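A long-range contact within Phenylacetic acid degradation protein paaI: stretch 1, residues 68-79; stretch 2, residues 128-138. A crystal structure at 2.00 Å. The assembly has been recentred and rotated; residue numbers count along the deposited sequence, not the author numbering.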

# COMPACT_ATOMS: atom_id res chain seq x y z
N ALA B 68 -11.67 3.31 -16.12
CA ALA B 68 -12.45 2.26 -15.59
C ALA B 68 -13.40 2.82 -14.48
O ALA B 68 -14.56 2.45 -14.45
CB ALA B 68 -11.50 1.14 -14.99
N CYS B 69 -12.92 3.69 -13.60
CA CYS B 69 -13.79 4.09 -12.51
C CYS B 69 -14.75 5.24 -12.87
O CYS B 69 -15.58 5.66 -12.03
CB CYS B 69 -13.01 4.46 -11.27
SG CYS B 69 -12.17 6.03 -11.22
N ASN B 70 -14.61 5.76 -14.08
CA ASN B 70 -15.53 6.82 -14.54
C ASN B 70 -16.49 6.29 -15.54
O ASN B 70 -17.40 7.00 -15.98
CB ASN B 70 -14.77 8.04 -15.05
CG ASN B 70 -14.32 8.93 -13.85
OD1 ASN B 70 -15.12 9.65 -13.29
ND2 ASN B 70 -13.05 8.80 -13.44
N SER B 71 -16.35 5.02 -15.84
CA SER B 71 -17.05 4.39 -16.95
C SER B 71 -18.51 4.21 -16.71
O SER B 71 -19.19 3.98 -17.68
CB SER B 71 -16.49 2.99 -17.21
OG SER B 71 -16.80 2.16 -16.13
N GLN B 72 -18.95 4.20 -15.43
CA GLN B 72 -20.35 4.05 -15.09
C GLN B 72 -21.05 5.41 -15.23
O GLN B 72 -22.25 5.48 -15.09
CB GLN B 72 -20.57 3.48 -13.64
CG GLN B 72 -19.73 2.24 -13.13
CD GLN B 72 -18.13 2.54 -12.86
OE1 GLN B 72 -17.38 1.58 -12.61
NE2 GLN B 72 -17.66 3.84 -12.95
N GLY B 73 -20.35 6.48 -15.52
CA GLY B 73 -20.98 7.78 -15.64
C GLY B 73 -20.95 8.68 -14.41
O GLY B 73 -21.49 9.76 -14.48
N LEU B 74 -20.36 8.24 -13.29
CA LEU B 74 -20.24 9.03 -12.06
C LEU B 74 -18.82 9.54 -11.84
O LEU B 74 -17.93 8.74 -11.66
CB LEU B 74 -20.57 8.15 -10.85
CG LEU B 74 -22.07 7.88 -11.07
CD1 LEU B 74 -22.52 6.60 -10.36
CD2 LEU B 74 -22.95 9.14 -10.77
N ALA B 75 -18.63 10.85 -11.84
CA ALA B 75 -17.33 11.44 -11.68
C ALA B 75 -16.64 10.82 -10.38
O ALA B 75 -17.28 10.75 -9.30
CB ALA B 75 -17.47 12.99 -11.54
N ALA B 76 -15.38 10.41 -10.49
CA ALA B 76 -14.69 9.77 -9.38
C ALA B 76 -13.22 10.04 -9.58
O ALA B 76 -12.77 10.23 -10.72
CB ALA B 76 -14.97 8.31 -9.34
N VAL B 77 -12.51 10.12 -8.45
CA VAL B 77 -11.08 10.45 -8.38
C VAL B 77 -10.36 9.40 -7.45
O VAL B 77 -11.01 8.68 -6.69
CB VAL B 77 -10.82 11.87 -7.78
CG1 VAL B 77 -11.55 12.94 -8.60
CG2 VAL B 77 -11.15 11.96 -6.26
N ALA B 78 -9.04 9.38 -7.52
CA ALA B 78 -8.27 8.45 -6.72
C ALA B 78 -8.18 8.97 -5.28
O ALA B 78 -7.83 10.08 -5.10
CB ALA B 78 -6.88 8.41 -7.36
N SER B 79 -8.52 8.23 -4.24
CA SER B 79 -8.08 8.71 -2.93
C SER B 79 -6.77 8.07 -2.49
O SER B 79 -6.12 8.56 -1.56
CB SER B 79 -9.06 8.36 -1.82
OG SER B 79 -9.42 7.09 -2.02
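Stretch 2, residues 128-138: GKSHRIGGTIT

How does stretch 2 run along stretch 1? Stretch 1 leaves a helix through a type I turn from Asn 70 to Gly 73 before its short strand, 76-78. Stretch 2 begins as an extended strand, residues 128-132, laid antiparallel beside it, their directions 144° apart and their axes approaching to 4.5 Å. Val 77 and His 131 form the hydrogen-bonded pair: Val 77 N reaches His 131 O at 3.1 Å, and His 131 N reaches Val 77 O at 2.9 Å. Ala 76 and Arg 132 face each other as a non-hydrogen-bonded pair, with CA atoms only 4.0 Å apart.

What happens past Arg 132? The chain bends around Ala 75, which is held from two directions: Ile 133 N donates to Ala 75 O at 3.1 Å, while Ala 75 N donates to Gly 135 O, also at 3.1 Å. Gly 134 and Gly 135 both have positive phi, which suits glycine. Water 2 joins Ala 75 O, Gly 134 N and Gly 135 O inside this bend.

Which bump fills which hollow here? The small methyl of Ala 75 sits in the pocket made by the bend, with CB 3.9 Å from Ile 133 CG1, 4.1 Å from Gly 134 O and 3.7 Å from Thr 136 O. Beyond the bend, Ile 137 CG2 lodges against the end of the turn, 3.5 Å from Asn 70 OD1, 4.0 Å from Gly 73 C and 3.6 Å from Ala 75 N.

Where does the long side chain of Arg 132 go? It passes the small Ala 76, whose CB lies 4.0 Å from Arg 132 CG. Leu 74 CD1 covers one guanidinium face, 3.4 Å from Arg 132 NH1, while Gln 72 CD sits at the edge, 3.8 Å from Arg 132 NH2. Water 1 accepts from Arg 132 NE at 2.7 Å.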

# COMPACT_ATOMS: atom_id res chain seq x y z
N GLY B 128 -5.92 0.73 -6.94
CA GLY B 128 -6.28 2.11 -6.71
C GLY B 128 -7.65 2.11 -5.99
O GLY B 128 -8.52 1.31 -6.25
N LYS B 129 -7.84 3.11 -5.18
CA LYS B 129 -9.09 3.20 -4.49
C LYS B 129 -9.73 4.51 -4.99
O LYS B 129 -9.08 5.51 -5.04
CB LYS B 129 -8.75 3.36 -3.05
CG LYS B 129 -9.98 3.74 -2.17
CD LYS B 129 -10.52 2.52 -1.39
CE LYS B 129 -11.72 2.88 -0.47
NZ LYS B 129 -11.67 4.41 -0.06
N SER B 130 -11.01 4.50 -5.33
CA SER B 130 -11.62 5.73 -5.89
C SER B 130 -12.71 6.24 -4.97
O SER B 130 -13.27 5.47 -4.25
CB SER B 130 -12.29 5.44 -7.23
OG SER B 130 -13.15 4.32 -7.15
N HIS B 131 -13.13 7.47 -5.15
CA HIS B 131 -14.11 8.14 -4.31
C HIS B 131 -14.98 8.96 -5.31
O HIS B 131 -14.44 9.69 -6.12
CB HIS B 131 -13.32 9.08 -3.34
CG HIS B 131 -14.17 9.91 -2.46
ND1 HIS B 131 -14.03 11.29 -2.39
CD2 HIS B 131 -15.15 9.58 -1.58
CE1 HIS B 131 -14.91 11.76 -1.51
NE2 HIS B 131 -15.60 10.74 -1.00
N ARG B 132 -16.27 8.76 -5.32
CA ARG B 132 -17.13 9.63 -6.21
C ARG B 132 -17.28 11.01 -5.62
O ARG B 132 -17.36 11.16 -4.41
CB ARG B 132 -18.48 8.93 -6.44
CG ARG B 132 -18.18 7.59 -7.14
CD ARG B 132 -19.30 6.77 -7.37
NE ARG B 132 -19.05 5.82 -8.43
CZ ARG B 132 -19.90 4.89 -8.70
NH1 ARG B 132 -20.99 4.84 -7.95
NH2 ARG B 132 -19.65 3.98 -9.66
N ILE B 133 -17.26 12.02 -6.45
CA ILE B 133 -17.10 13.39 -5.97
C ILE B 133 -18.39 14.18 -6.31
O ILE B 133 -18.49 15.37 -6.06
CB ILE B 133 -15.86 14.04 -6.63
CG1 ILE B 133 -15.87 13.85 -8.14
CG2 ILE B 133 -14.54 13.51 -6.05
CD1 ILE B 133 -15.24 15.05 -8.93
N GLY B 134 -19.37 13.51 -6.91
CA GLY B 134 -20.64 14.14 -7.16
C GLY B 134 -20.85 14.57 -8.59
O GLY B 134 -20.01 15.23 -9.21
N GLY B 135 -22.02 14.17 -9.11
CA GLY B 135 -22.43 14.49 -10.47
C GLY B 135 -21.69 13.60 -11.46
O GLY B 135 -21.01 12.63 -11.08
N THR B 136 -21.86 13.99 -12.73
CA THR B 136 -21.37 13.30 -13.93
C THR B 136 -20.03 13.87 -14.40
O THR B 136 -19.55 14.90 -13.87
CB THR B 136 -22.43 13.42 -15.05
OG1 THR B 136 -23.75 13.35 -14.48
CG2 THR B 136 -22.35 12.19 -16.03
N ILE B 137 -19.43 13.20 -15.40
CA ILE B 137 -17.96 13.25 -15.63
C ILE B 137 -17.60 14.47 -16.49
O ILE B 137 -18.55 15.16 -16.97
CB ILE B 137 -17.48 11.89 -16.27
CG1 ILE B 137 -18.32 11.54 -17.48
CG2 ILE B 137 -17.69 10.73 -15.34
CD1 ILE B 137 -17.53 11.14 -18.66
N THR B 138 -16.28 14.75 -16.69
CA THR B 138 -15.88 16.03 -17.37
C THR B 138 -15.65 15.91 -18.88
O THR B 138 -16.28 16.64 -19.65
CB THR B 138 -14.68 16.81 -16.66
OG1 THR B 138 -14.14 16.02 -15.60
CG2 THR B 138 -15.15 18.12 -15.94
O HOH W 1 -16.56 5.28 -9.46
O HOH W 2 -19.85 11.19 -8.50
O HOH W 3 -12.27 6.94 -1.40